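Local coordinates for membrane-fusion protein (PDB 5XU0), which probably serves as the membrane-fusion component of a MacAB-like efflux pump in Streptococcus pneumoniae, forming part of its export channel, at residues S2-E14 against L252-S264. The protein carries 2 engineered substitutions. Sequence-based numbering, arbitrary orientation.
Sequences SVLLSGTVTAKNE and LKQGFSVNMEVKS. Engineered in segment 252-264: M260 (natural residue Ile).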
ATOM      1  N   SER B   2      40.319   7.302  35.418  1.00 83.41           N
ATOM      2  CA  SER B   2      38.902   7.148  35.112  1.00 88.08           C
ATOM      3  C   SER B   2      38.645   7.319  33.616  1.00 81.15           C
ATOM      4  O   SER B   2      39.580   7.420  32.825  1.00 91.93           O
ATOM      5  CB  SER B   2      38.070   8.147  35.920  1.00 75.50           C
ATOM      6  OG  SER B   2      38.381   9.482  35.570  1.00 91.28           O
ATOM      7  N   VAL B   3      37.369   7.347  33.233  1.00 81.50           N
ATOM      8  CA  VAL B   3      36.965   7.400  31.831  1.00 75.92           C
ATOM      9  C   VAL B   3      35.822   8.397  31.700  1.00 75.23           C
ATOM     10  O   VAL B   3      34.856   8.344  32.468  1.00 82.49           O
ATOM     11  CB  VAL B   3      36.535   6.014  31.309  1.00 63.42           C
ATOM     12  CG1 VAL B   3      35.664   6.156  30.071  1.00 70.82           C
ATOM     13  CG2 VAL B   3      37.751   5.140  31.023  1.00 69.01           C
ATOM     14  N   LEU B   4      35.925   9.308  30.735  1.00 74.54           N
ATOM     15  CA  LEU B   4      34.897  10.313  30.513  1.00 81.53           C
ATOM     16  C   LEU B   4      34.101  10.002  29.260  1.00 79.07           C
ATOM     17  O   LEU B   4      34.653   9.561  28.247  1.00 89.75           O
ATOM     18  CB  LEU B   4      35.480  11.719  30.392  1.00 86.28           C
ATOM     19  CG  LEU B   4      36.335  12.156  31.565  1.00 88.05           C
ATOM     20  CD1 LEU B   4      37.740  12.049  31.102  1.00 86.61           C
ATOM     21  CD2 LEU B   4      35.997  13.572  31.994  1.00 98.27           C
ATOM     22  N   LEU B   5      32.799  10.259  29.342  1.00 82.09           N
ATOM     23  CA  LEU B   5      31.868   9.989  28.263  1.00 71.07           C
ATOM     24  C   LEU B   5      30.876  11.136  28.175  1.00 81.95           C
ATOM     25  O   LEU B   5      30.604  11.819  29.166  1.00 72.43           O
ATOM     26  CB  LEU B   5      31.131   8.664  28.490  1.00 68.47           C
ATOM     27  CG  LEU B   5      32.046   7.455  28.692  1.00 64.78           C
ATOM     28  CD1 LEU B   5      31.294   6.266  29.263  1.00 62.84           C
ATOM     29  CD2 LEU B   5      32.734   7.101  27.383  1.00 83.63           C
ATOM     30  N   SER B   6      30.354  11.357  26.975  1.00 80.41           N
ATOM     31  CA  SER B   6      29.228  12.252  26.779  1.00 77.79           C
ATOM     32  C   SER B   6      27.946  11.433  26.688  1.00 94.37           C
ATOM     33  O   SER B   6      27.971  10.213  26.513  1.00 92.77           O
ATOM     34  CB  SER B   6      29.413  13.100  25.518  1.00 75.25           C
ATOM     35  OG  SER B   6      30.124  14.290  25.810  1.00104.90           O
ATOM     36  N   GLY B   7      26.820  12.118  26.823  1.00 86.87           N
ATOM     37  CA  GLY B   7      25.537  11.446  26.746  1.00 83.69           C
ATOM     38  C   GLY B   7      24.422  12.451  26.920  1.00 88.07           C
ATOM     39  O   GLY B   7      24.643  13.600  27.316  1.00 90.30           O
ATOM     40  N   THR B   8      23.210  11.998  26.616  1.00 86.76           N
ATOM     41  CA  THR B   8      22.034  12.841  26.748  1.00 91.13           C
ATOM     42  C   THR B   8      21.056  12.225  27.738  1.00 99.63           C
ATOM     43  O   THR B   8      20.990  10.998  27.901  1.00 94.76           O
ATOM     44  CB  THR B   8      21.343  13.066  25.398  1.00 81.10           C
ATOM     45  OG1 THR B   8      21.019  11.805  24.804  1.00121.11           O
ATOM     46  CG2 THR B   8      22.253  13.839  24.461  1.00 82.95           C
ATOM     47  N   VAL B   9      20.309  13.104  28.409  1.00 99.03           N
ATOM     48  CA  VAL B   9      19.278  12.689  29.352  1.00 91.60           C
ATOM     49  C   VAL B   9      18.076  12.205  28.553  1.00 92.53           C
ATOM     50  O   VAL B   9      17.405  12.991  27.880  1.00 96.83           O
ATOM     51  CB  VAL B   9      18.893  13.820  30.311  1.00 98.18           C
ATOM     52  CG1 VAL B   9      17.988  13.289  31.418  1.00 85.87           C
ATOM     53  CG2 VAL B   9      20.138  14.453  30.898  1.00 92.43           C
ATOM     54  N   THR B  10      17.818  10.907  28.610  1.00 86.38           N
ATOM     55  CA  THR B  10      16.671  10.314  27.954  1.00 84.42           C
ATOM     56  C   THR B  10      15.783   9.659  28.997  1.00 90.37           C
ATOM     57  O   THR B  10      16.214   9.346  30.112  1.00 91.67           O
ATOM     58  CB  THR B  10      17.093   9.277  26.906  1.00 78.43           C
ATOM     59  OG1 THR B  10      17.216   7.994  27.533  1.00 96.13           O
ATOM     60  CG2 THR B  10      18.425   9.656  26.286  1.00 92.90           C
ATOM     61  N   ALA B  11      14.530   9.456  28.628  1.00 88.48           N
ATOM     62  CA  ALA B  11      13.637   8.722  29.500  1.00 88.11           C
ATOM     63  C   ALA B  11      13.773   7.229  29.246  1.00 84.84           C
ATOM     64  O   ALA B  11      14.326   6.789  28.235  1.00 74.91           O
ATOM     65  CB  ALA B  11      12.197   9.166  29.299  1.00 68.08           C
ATOM     66  N   LYS B  12      13.265   6.447  30.195  1.00 80.36           N
ATOM     67  CA  LYS B  12      13.336   4.997  30.116  1.00 85.12           C
ATOM     68  C   LYS B  12      12.088   4.404  29.475  1.00 86.85           C
ATOM     69  O   LYS B  12      12.185   3.567  28.572  1.00 83.05           O
ATOM     70  CB  LYS B  12      13.541   4.413  31.515  1.00 85.77           C
ATOM     71  CG  LYS B  12      13.434   2.904  31.583  1.00 82.72           C
ATOM     72  CD  LYS B  12      13.869   2.397  32.943  1.00 81.99           C
ATOM     73  CE  LYS B  12      14.097   0.897  32.919  1.00 94.15           C
ATOM     74  NZ  LYS B  12      14.664   0.408  34.204  1.00104.81           N
ATOM     75  N   ASN B  13      10.915   4.836  29.923  1.00 94.37           N
ATOM     76  CA  ASN B  13       9.649   4.253  29.510  1.00 83.52           C
ATOM     77  C   ASN B  13       8.842   5.278  28.728  1.00 92.58           C
ATOM     78  O   ASN B  13       8.726   6.435  29.144  1.00 93.68           O
ATOM     79  CB  ASN B  13       8.864   3.768  30.729  1.00 78.22           C
ATOM     80  CG  ASN B  13       9.660   2.803  31.581  1.00 95.96           C
ATOM     81  OD1 ASN B  13      10.200   1.815  31.080  1.00 95.93           O
ATOM     82  ND2 ASN B  13       9.748   3.089  32.875  1.00100.83           N
ATOM     83  N   GLU B  14       8.288   4.846  27.600  1.00 81.96           N
ATOM     84  CA  GLU B  14       7.462   5.706  26.770  1.00 80.66           C
ATOM     85  C   GLU B  14       6.447   4.843  26.037  1.00 88.98           C
ATOM     86  O   GLU B  14       6.526   3.612  26.040  1.00 88.74           O
ATOM     87  CB  GLU B  14       8.309   6.511  25.780  1.00 83.40           C
ATOM     88  CG  GLU B  14       9.182   5.645  24.890  1.00 81.44           C
ATOM     89  CD  GLU B  14       9.671   6.376  23.659  1.00 88.65           C
ATOM     90  OE1 GLU B  14       9.034   7.377  23.269  1.00 89.60           O
ATOM     91  OE2 GLU B  14      10.689   5.946  23.075  1.00106.05           O
ATOM     92  N   LEU B 252      16.586  18.316  36.764  1.00107.93           N
ATOM     93  CA  LEU B 252      17.248  17.673  35.635  1.00106.00           C
ATOM     94  C   LEU B 252      16.175  17.147  34.691  1.00 99.68           C
ATOM     95  O   LEU B 252      15.432  16.222  35.040  1.00105.87           O
ATOM     96  CB  LEU B 252      18.144  16.539  36.123  1.00101.45           C
ATOM     97  CG  LEU B 252      18.911  15.721  35.082  1.00 97.68           C
ATOM     98  CD1 LEU B 252      20.115  16.493  34.545  1.00 94.02           C
ATOM     99  CD2 LEU B 252      19.329  14.374  35.669  1.00 91.83           C
ATOM    100  N   LYS B 253      16.096  17.725  33.495  1.00 89.57           N
ATOM    101  CA  LYS B 253      15.050  17.402  32.537  1.00108.94           C
ATOM    102  C   LYS B 253      15.644  16.775  31.281  1.00104.26           C
ATOM    103  O   LYS B 253      16.790  17.050  30.915  1.00 91.31           O
ATOM    104  CB  LYS B 253      14.231  18.650  32.191  1.00104.22           C
ATOM    105  CG  LYS B 253      13.982  19.547  33.392  1.00111.53           C
ATOM    106  CD  LYS B 253      12.504  19.568  33.762  1.00113.77           C
ATOM    107  CE  LYS B 253      12.101  20.874  34.433  1.00120.69           C
ATOM    108  NZ  LYS B 253      10.622  21.068  34.458  1.00113.18           N
ATOM    109  N   GLN B 254      14.842  15.926  30.632  1.00101.58           N
ATOM    110  CA  GLN B 254      15.317  15.113  29.518  1.00 80.20           C
ATOM    111  C   GLN B 254      15.888  15.982  28.402  1.00 89.69           C
ATOM    112  O   GLN B 254      15.533  17.154  28.248  1.00 80.45           O
ATOM    113  CB  GLN B 254      14.180  14.258  28.969  1.00 87.73           C
ATOM    114  CG  GLN B 254      13.136  13.863  29.995  1.00101.60           C
ATOM    115  CD  GLN B 254      12.098  12.913  29.435  1.00102.88           C
ATOM    116  OE1 GLN B 254      12.299  12.307  28.381  1.00101.43           O
ATOM    117  NE2 GLN B 254      10.978  12.779  30.137  1.00 97.00           N
ATOM    118  N   GLY B 255      16.779  15.386  27.609  1.00101.35           N
ATOM    119  CA  GLY B 255      17.436  16.080  26.522  1.00 97.33           C
ATOM    120  C   GLY B 255      18.668  16.865  26.914  1.00 92.35           C
ATOM    121  O   GLY B 255      19.399  17.318  26.024  1.00 89.56           O
ATOM    122  N   PHE B 256      18.924  17.034  28.209  1.00 96.82           N
ATOM    123  CA  PHE B 256      20.074  17.810  28.657  1.00 98.80           C
ATOM    124  C   PHE B 256      21.378  17.157  28.213  1.00 95.99           C
ATOM    125  O   PHE B 256      21.568  15.948  28.373  1.00 90.73           O
ATOM    126  CB  PHE B 256      20.055  17.949  30.180  1.00 92.97           C
ATOM    127  CG  PHE B 256      19.252  19.116  30.677  1.00 98.96           C
ATOM    128  CD1 PHE B 256      18.831  20.108  29.809  1.00100.87           C
ATOM    129  CD2 PHE B 256      18.930  19.227  32.021  1.00102.10           C
ATOM    130  CE1 PHE B 256      18.095  21.185  30.268  1.00103.68           C
ATOM    131  CE2 PHE B 256      18.195  20.301  32.487  1.00101.35           C
ATOM    132  CZ  PHE B 256      17.777  21.281  31.610  1.00 97.97           C
ATOM    133  N   SER B 257      22.276  17.961  27.649  1.00 89.00           N
ATOM    134  CA  SER B 257      23.622  17.478  27.380  1.00 95.57           C
ATOM    135  C   SER B 257      24.387  17.353  28.692  1.00 91.56           C
ATOM    136  O   SER B 257      24.230  18.171  29.602  1.00 86.59           O
ATOM    137  CB  SER B 257      24.349  18.412  26.419  1.00 88.97           C
ATOM    138  OG  SER B 257      25.264  17.682  25.618  1.00106.33           O
ATOM    139  N   VAL B 258      25.219  16.321  28.787  1.00 86.48           N
ATOM    140  CA  VAL B 258      25.764  15.882  30.066  1.00 79.75           C
ATOM    141  C   VAL B 258      27.193  15.398  29.855  1.00 91.51           C
ATOM    142  O   VAL B 258      27.504  14.763  28.842  1.00 99.61           O
ATOM    143  CB  VAL B 258      24.860  14.790  30.684  1.00 87.86           C
ATOM    144  CG1 VAL B 258      25.651  13.851  31.571  1.00 95.81           C
ATOM    145  CG2 VAL B 258      23.717  15.428  31.463  1.00 83.90           C
ATOM    146  N   ASN B 259      28.066  15.713  30.812  1.00 87.80           N
ATOM    147  CA  ASN B 259      29.463  15.297  30.787  1.00 84.99           C
ATOM    148  C   ASN B 259      29.734  14.409  31.991  1.00 82.59           C
ATOM    149  O   ASN B 259      29.355  14.753  33.115  1.00 96.50           O
ATOM    150  CB  ASN B 259      30.390  16.509  30.787  1.00 82.35           C
ATOM    151  CG  ASN B 259      30.039  17.499  29.700  1.00102.06           C
ATOM    152  OD1 ASN B 259      30.355  17.288  28.527  1.00 93.81           O
ATOM    153  ND2 ASN B 259      29.365  18.581  30.078  1.00 99.52           N
HETATM  154  N   MSE B 260      30.386  13.273  31.756  1.00 75.84           N
HETATM  155  CA  MSE B 260      30.446  12.219  32.765  1.00 83.26           C
HETATM  156  C   MSE B 260      31.842  11.675  33.034  1.00 87.67           C
HETATM  157  O   MSE B 260      32.693  11.658  32.151  1.00 80.04           O
HETATM  158  CB  MSE B 260      29.540  11.063  32.349  1.00 95.83           C
HETATM  159  CG  MSE B 260      28.412  11.460  31.420  1.00102.12           C
HETATM  160 SE   MSE B 260      26.924  10.243  31.585  1.00131.86          SE
HETATM  161  CE  MSE B 260      27.886   8.598  31.176  1.00 83.89           C
ATOM    162  N   GLU B 261      32.054  11.209  34.263  1.00 86.30           N
ATOM    163  CA  GLU B 261      33.289  10.553  34.672  1.00 84.80           C
ATOM    164  C   GLU B 261      32.940   9.191  35.252  1.00 79.02           C
ATOM    165  O   GLU B 261      32.169   9.106  36.214  1.00 88.44           O
ATOM    166  CB  GLU B 261      34.043  11.399  35.700  1.00 75.98           C
ATOM    167  CG  GLU B 261      35.476  10.963  35.931  1.00 77.35           C
ATOM    168  CD  GLU B 261      36.193  11.851  36.925  1.00 80.79           C
ATOM    169  OE1 GLU B 261      35.712  12.978  37.170  1.00 72.73           O
ATOM    170  OE2 GLU B 261      37.237  11.421  37.460  1.00 92.67           O
ATOM    171  N   VAL B 262      33.491   8.130  34.668  1.00 73.09           N
ATOM    172  CA  VAL B 262      33.268   6.771  35.152  1.00 73.48           C
ATOM    173  C   VAL B 262      34.410   6.401  36.082  1.00 87.76           C
ATOM    174  O   VAL B 262      35.575   6.361  35.668  1.00 83.39           O
ATOM    175  CB  VAL B 262      33.157   5.759  34.005  1.00 72.74           C
ATOM    176  CG1 VAL B 262      32.821   4.391  34.582  1.00 88.34           C
ATOM    177  CG2 VAL B 262      32.115   6.208  33.005  1.00 79.63           C
ATOM    178  N   LYS B 263      34.073   6.109  37.332  1.00 86.83           N
ATOM    179  CA  LYS B 263      35.081   5.815  38.339  1.00 85.70           C
ATOM    180  C   LYS B 263      35.748   4.472  38.067  1.00 90.67           C
ATOM    181  O   LYS B 263      35.069   3.464  37.841  1.00 84.73           O
ATOM    182  CB  LYS B 263      34.444   5.811  39.728  1.00 89.79           C
ATOM    183  CG  LYS B 263      35.431   5.636  40.860  1.00113.54           C
ATOM    184  CD  LYS B 263      36.568   6.644  40.782  1.00126.51           C
ATOM    185  CE  LYS B 263      37.378   6.618  42.066  1.00118.55           C
ATOM    186  NZ  LYS B 263      38.730   7.210  41.902  1.00101.44           N
ATOM    187  N   SER B 264      37.081   4.460  38.094  1.00 99.84           N
ATOM    188  CA  SER B 264      37.827   3.214  38.027  1.00 95.43           C
ATOM    189  C   SER B 264      37.577   2.388  39.288  1.00103.98           C
ATOM    190  O   SER B 264      36.918   2.827  40.234  1.00106.23           O
ATOM    191  CB  SER B 264      39.320   3.493  37.852  1.00103.96           C
ATOM    192  OG  SER B 264      39.711   4.652  38.571  1.00112.38           O
TER
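V9 meets the K253-F256 type II turn through both methyls: CG1 packs against Q254 CA, while CG2 comes to 3.6 Å from F256 CB and 3.8 Å from V258 CG2. The F256 and V9 side chains run alongside each other, and L252 CD1 meets the F256 ring at its edge, in plane. V9 bonds through both its N and its O to the turn, its N to F256 O (3.1 Å) and its O to G255 N, where the modelled separation is doubtfully short. Further along, strands 3-10 and 257-262 pair antiparallel, the N-to-C directions of the two strand segments lying at 151°; both N-H...O bonds form at each of V3-V262 and L5-M260, whereas those at G7-V258 are weak. L5 and V262 cross at an angle, CD1 to CG2 3.8 Å. The engineered selenomethionine M260 is bent at chi3 (-57°), which carries CE to 4.2 Å from L5 CB. On the exposed face, E261 extends from a CG anti to the backbone N, and its OE2 accepts S2 OG at 2.9 Å on the anti side, 25° out of the carboxylate plane. This pairing of first and last strands closes a six-stranded antiparallel barrel: strand 178-183 flanks 3-10, strand 196-201 flanks 257-262, and L5 and M260 both pack on Y241 of strand 239-246.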